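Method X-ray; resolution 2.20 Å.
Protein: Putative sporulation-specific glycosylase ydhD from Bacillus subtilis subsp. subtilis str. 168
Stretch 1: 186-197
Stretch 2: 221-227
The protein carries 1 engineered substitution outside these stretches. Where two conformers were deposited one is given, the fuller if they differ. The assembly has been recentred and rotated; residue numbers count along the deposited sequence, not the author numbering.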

ATOM      1  N   HIS A 186      15.702 -11.659   6.332  1.00 37.67           N
ATOM      2  CA  HIS A 186      16.439 -11.150   5.192  1.00 38.23           C
ATOM      3  C   HIS A 186      15.705  -9.920   4.699  1.00 37.54           C
ATOM      4  O   HIS A 186      14.473  -9.866   4.747  1.00 30.81           O
ATOM      5  CB  HIS A 186      16.539 -12.199   4.093  1.00 37.19           C
ATOM      6  CG  HIS A 186      17.190 -13.468   4.540  1.00 36.68           C
ATOM      7  ND1 HIS A 186      18.548 -13.682   4.446  1.00 34.94           N
ATOM      8  CD2 HIS A 186      16.672 -14.586   5.099  1.00 29.01           C
ATOM      9  CE1 HIS A 186      18.835 -14.881   4.915  1.00 33.05           C
ATOM     10  NE2 HIS A 186      17.714 -15.453   5.315  1.00 33.75           N
ATOM     11  N   HIS A 187      16.471  -8.938   4.234  1.00 37.21           N
ATOM     12  CA  HIS A 187      15.942  -7.622   3.889  1.00 33.83           C
ATOM     13  C   HIS A 187      16.803  -6.945   2.818  1.00 39.69           C
ATOM     14  O   HIS A 187      17.677  -7.584   2.225  1.00 37.08           O
ATOM     15  CB  HIS A 187      15.835  -6.744   5.146  1.00 42.24           C
ATOM     16  CG  HIS A 187      17.125  -6.591   5.893  1.00 48.19           C
ATOM     17  ND1 HIS A 187      17.942  -5.491   5.748  1.00 43.75           N
ATOM     18  CD2 HIS A 187      17.739  -7.399   6.791  1.00 39.22           C
ATOM     19  CE1 HIS A 187      19.006  -5.629   6.518  1.00 45.62           C
ATOM     20  NE2 HIS A 187      18.908  -6.779   7.160  1.00 47.39           N
ATOM     21  N   ALA A 188      16.558  -5.653   2.597  1.00 33.38           N
ATOM     22  CA  ALA A 188      17.207  -4.874   1.528  1.00 43.81           C
ATOM     23  C   ALA A 188      18.720  -4.716   1.692  1.00 49.58           C
ATOM     24  O   ALA A 188      19.444  -4.580   0.702  1.00 59.00           O
ATOM     25  CB  ALA A 188      16.538  -3.500   1.379  1.00 33.85           C
ATOM     26  N   GLY A 189      19.182  -4.729   2.939  1.00 48.47           N
ATOM     27  CA  GLY A 189      20.603  -4.608   3.242  1.00 49.39           C
ATOM     28  C   GLY A 189      21.264  -5.931   3.582  1.00 48.52           C
ATOM     29  O   GLY A 189      22.303  -5.951   4.244  1.00 64.43           O
ATOM     30  N   SER A 190      20.671  -7.037   3.134  1.00 42.02           N
ATOM     31  CA  SER A 190      21.247  -8.362   3.374  1.00 37.41           C
ATOM     32  C   SER A 190      21.331  -9.234   2.112  1.00 39.58           C
ATOM     33  O   SER A 190      20.916  -8.823   1.027  1.00 49.94           O
ATOM     34  CB  SER A 190      20.475  -9.093   4.478  1.00 36.85           C
ATOM     35  OG  SER A 190      19.310  -9.727   3.975  1.00 33.19           O
ATOM     36  N   GLU A 191      21.894 -10.427   2.287  1.00 47.15           N
ATOM     37  CA  GLU A 191      21.899 -11.505   1.299  1.00 49.68           C
ATOM     38  C   GLU A 191      20.458 -12.009   1.096  1.00 51.12           C
ATOM     39  O   GLU A 191      19.669 -12.007   2.049  1.00 52.17           O
ATOM     40  CB  GLU A 191      22.803 -12.633   1.828  1.00 57.23           C
ATOM     41  CG  GLU A 191      23.010 -13.863   0.938  1.00 75.31           C
ATOM     42  CD  GLU A 191      24.200 -13.735   0.002  1.00 87.44           C
ATOM     43  OE1 GLU A 191      25.301 -13.368   0.470  1.00 78.06           O
ATOM     44  OE2 GLU A 191      24.036 -14.023  -1.203  1.00 94.35           O
ATOM     45  N   PRO A 192      20.095 -12.392  -0.151  1.00 52.22           N
ATOM     46  CA  PRO A 192      18.792 -13.008  -0.441  1.00 43.31           C
ATOM     47  C   PRO A 192      18.412 -14.215   0.409  1.00 38.19           C
ATOM     48  O   PRO A 192      19.252 -15.063   0.702  1.00 43.52           O
ATOM     49  CB  PRO A 192      18.910 -13.412  -1.920  1.00 48.49           C
ATOM     50  CG  PRO A 192      20.374 -13.305  -2.245  1.00 41.11           C
ATOM     51  CD  PRO A 192      20.869 -12.200  -1.393  1.00 43.65           C
ATOM     52  N   GLY A 193      17.138 -14.266   0.791  1.00 36.37           N
ATOM     53  CA  GLY A 193      16.574 -15.363   1.572  1.00 32.02           C
ATOM     54  C   GLY A 193      15.176 -15.018   2.061  1.00 29.96           C
ATOM     55  O   GLY A 193      14.720 -13.889   1.869  1.00 28.33           O
ATOM     56  N   PRO A 194      14.490 -15.985   2.705  1.00 29.39           N
ATOM     57  CA  PRO A 194      13.104 -15.823   3.157  1.00 29.51           C
ATOM     58  C   PRO A 194      12.942 -14.701   4.171  1.00 37.02           C
ATOM     59  O   PRO A 194      13.717 -14.611   5.124  1.00 34.88           O
ATOM     60  CB  PRO A 194      12.777 -17.176   3.795  1.00 21.91           C
ATOM     61  CG  PRO A 194      14.100 -17.782   4.115  1.00 32.07           C
ATOM     62  CD  PRO A 194      15.024 -17.314   3.054  1.00 32.71           C
ATOM     63  N   VAL A 195      11.940 -13.856   3.951  1.00 32.21           N
ATOM     64  CA  VAL A 195      11.678 -12.704   4.808  0.50 31.07           C
ATOM     65  C   VAL A 195      11.223 -13.126   6.211  1.00 28.16           C
ATOM     66  O   VAL A 195      11.629 -12.538   7.218  1.00 29.70           O
ATOM     67  CB  VAL A 195      10.627 -11.787   4.155  0.50 30.45           C
ATOM     68  CG1 VAL A 195      10.210 -10.705   5.100  0.50 30.82           C
ATOM     69  CG2 VAL A 195      11.177 -11.180   2.864  0.50 34.96           C
ATOM     70  N   ALA A 196      10.381 -14.153   6.257  1.00 24.68           N
ATOM     71  CA  ALA A 196       9.846 -14.663   7.509  1.00 26.41           C
ATOM     72  C   ALA A 196       9.786 -16.190   7.472  1.00 27.95           C
ATOM     73  O   ALA A 196       8.695 -16.773   7.379  1.00 25.26           O
ATOM     74  CB  ALA A 196       8.475 -14.068   7.771  1.00 21.10           C
ATOM     75  N   PRO A 197      10.962 -16.846   7.548  1.00 27.87           N
ATOM     76  CA  PRO A 197      10.976 -18.306   7.487  1.00 33.85           C
ATOM     77  C   PRO A 197      10.261 -18.899   8.696  1.00 37.08           C
ATOM     78  O   PRO A 197      10.415 -18.393   9.814  1.00 36.66           O
ATOM     79  CB  PRO A 197      12.469 -18.651   7.498  1.00 30.51           C
ATOM     80  CG  PRO A 197      13.148 -17.474   8.080  1.00 34.00           C
ATOM     81  CD  PRO A 197      12.317 -16.283   7.726  1.00 25.69           C
ATOM     82  N   VAL A 221       2.933 -10.038  10.371  1.00 35.00           N
ATOM     83  CA  VAL A 221       3.401 -10.594   9.092  1.00 29.96           C
ATOM     84  C   VAL A 221       4.145  -9.523   8.253  1.00 37.20           C
ATOM     85  O   VAL A 221       3.964  -8.322   8.497  1.00 32.49           O
ATOM     86  CB  VAL A 221       2.245 -11.259   8.289  1.00 30.71           C
ATOM     87  CG1 VAL A 221       1.568 -12.379   9.105  1.00 27.42           C
ATOM     88  CG2 VAL A 221       1.242 -10.232   7.784  1.00 32.95           C
ATOM     89  N   PRO A 222       5.009  -9.949   7.296  1.00 29.20           N
ATOM     90  CA  PRO A 222       5.782  -8.991   6.490  1.00 33.31           C
ATOM     91  C   PRO A 222       4.952  -7.963   5.728  1.00 27.27           C
ATOM     92  O   PRO A 222       3.881  -8.276   5.208  1.00 29.58           O
ATOM     93  CB  PRO A 222       6.523  -9.881   5.490  1.00 24.32           C
ATOM     94  CG  PRO A 222       6.579 -11.197   6.124  1.00 33.36           C
ATOM     95  CD  PRO A 222       5.342 -11.341   6.929  1.00 29.96           C
ATOM     96  N   LEU A 223       5.456  -6.739   5.691  1.00 37.02           N
ATOM     97  CA  LEU A 223       4.909  -5.700   4.835  1.00 46.33           C
ATOM     98  C   LEU A 223       5.516  -5.816   3.430  1.00 42.41           C
ATOM     99  O   LEU A 223       4.807  -5.664   2.435  1.00 43.63           O
ATOM    100  CB  LEU A 223       5.191  -4.324   5.460  1.00 52.42           C
ATOM    101  CG  LEU A 223       4.850  -2.992   4.776  1.00 46.87           C
ATOM    102  CD1 LEU A 223       3.390  -2.882   4.338  1.00 49.77           C
ATOM    103  CD2 LEU A 223       5.233  -1.838   5.699  1.00 41.24           C
ATOM    104  N   TYR A 224       6.817  -6.121   3.364  1.00 34.73           N
ATOM    105  CA  TYR A 224       7.607  -6.129   2.120  0.50 33.16           C
ATOM    106  C   TYR A 224       8.190  -7.500   1.771  1.00 28.48           C
ATOM    107  O   TYR A 224       8.636  -8.222   2.663  1.00 29.06           O
ATOM    108  CB  TYR A 224       8.813  -5.187   2.253  0.50 27.91           C
ATOM    109  CG  TYR A 224       8.526  -3.709   2.398  0.50 31.27           C
ATOM    110  CD1 TYR A 224       7.894  -2.995   1.381  0.50 41.28           C
ATOM    111  CD2 TYR A 224       8.947  -3.012   3.535  0.50 34.92           C
ATOM    112  CE1 TYR A 224       7.650  -1.633   1.505  0.50 38.79           C
ATOM    113  CE2 TYR A 224       8.710  -1.644   3.670  0.50 31.14           C
ATOM    114  CZ  TYR A 224       8.060  -0.963   2.650  0.50 38.56           C
ATOM    115  OH  TYR A 224       7.818   0.385   2.766  0.50 30.97           O
ATOM    116  N   GLY A 225       8.233  -7.816   0.480  1.00 31.34           N
ATOM    117  CA  GLY A 225       9.066  -8.888  -0.053  1.00 24.46           C
ATOM    118  C   GLY A 225      10.269  -8.176  -0.652  1.00 31.84           C
ATOM    119  O   GLY A 225      10.312  -6.940  -0.654  1.00 34.05           O
ATOM    120  N   TYR A 226      11.262  -8.914  -1.139  1.00 33.97           N
ATOM    121  CA  TYR A 226      12.446  -8.254  -1.707  1.00 33.49           C
ATOM    122  C   TYR A 226      12.932  -8.861  -3.009  1.00 27.10           C
ATOM    123  O   TYR A 226      12.815 -10.065  -3.222  1.00 23.83           O
ATOM    124  CB  TYR A 226      13.606  -8.148  -0.693  1.00 31.45           C
ATOM    125  CG  TYR A 226      13.265  -7.377   0.564  1.00 34.29           C
ATOM    126  CD1 TYR A 226      13.390  -5.991   0.616  1.00 38.40           C
ATOM    127  CD2 TYR A 226      12.804  -8.038   1.700  1.00 47.34           C
ATOM    128  CE1 TYR A 226      13.058  -5.288   1.772  1.00 44.51           C
ATOM    129  CE2 TYR A 226      12.468  -7.351   2.852  1.00 26.66           C
ATOM    130  CZ  TYR A 226      12.599  -5.981   2.885  1.00 35.10           C
ATOM    131  OH  TYR A 226      12.265  -5.315   4.037  1.00 30.38           O
ATOM    132  N   ASP A 227      13.487  -8.003  -3.860  1.00 30.69           N
ATOM    133  CA  ASP A 227      14.056  -8.387  -5.147  1.00 38.44           C
ATOM    134  C   ASP A 227      15.549  -8.070  -5.125  1.00 33.53           C
ATOM    135  O   ASP A 227      15.936  -6.909  -5.201  1.00 32.62           O
ATOM    136  CB  ASP A 227      13.365  -7.587  -6.259  1.00 39.07           C
ATOM    137  CG  ASP A 227      13.622  -8.147  -7.653  1.00 51.85           C
ATOM    138  OD1 ASP A 227      12.761  -7.928  -8.530  1.00 39.15           O
ATOM    139  OD2 ASP A 227      14.659  -8.804  -7.887  1.00 36.69           O
TER
HETATM  140  O   HOH W   1      14.735  -3.526   4.181  1.00 45.84           O

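This is a small, largely apolar contact in which the ring of Tyr-226 and the ring of Pro-222 receive a loop with no direct hydrogen bond between the two stretches, a single water providing a polar link.

Tyr-226 gives up the most surface here. Its CA-to-CB bond points toward the loop, and with chi1 in the m well one ring face lies against the backbone of His-187 and Ala-188. The CA of His-187 sits 3.8 Å from the centroid of the Tyr-226 ring and 18° off its normal, a CH-pi contact: the C-H at an alpha carbon is slightly polarised, and an aromatic face offers it electron density. Ala-188 N lies over the same face, and the small Ala-188 side chain packs its CB 3.9 Å from Tyr-226 CE1. The hydroxyl of Tyr-226 ties the ring into a polar link as well: water 1 donates to Tyr-226 OH (3.1 Å) and accepts from Ala-188 N (3.2 Å), so the amide over the ring is not left without a partner.

The loop is also held by its own bonds. A type I turn from His-187 to Ser-190 is closed by Ser-190 N to His-187 O at 3.2 Å, and His-187 N donates to Ser-190 OG at 3.0 Å, nearly straight at 171°. The short serine side chain can thus reach back to the start of the turn.

Farther along, Val-195 points toward the other stretch and uses both branches. Its CG2 meets the edge of the tyrosine ring, 3.7 Å from Tyr-226 CD2, while its CG1 lies 3.8 Å from Pro-222 CB. Ala-196 completes the patch, its CB 3.8 Å from Pro-222 CG. Proline suits this place because its compact ring presents aliphatic carbons to both neighbours. Gly-225, between the two rings in sequence, brings its CA to 4.3 Å from Val-195 CG2.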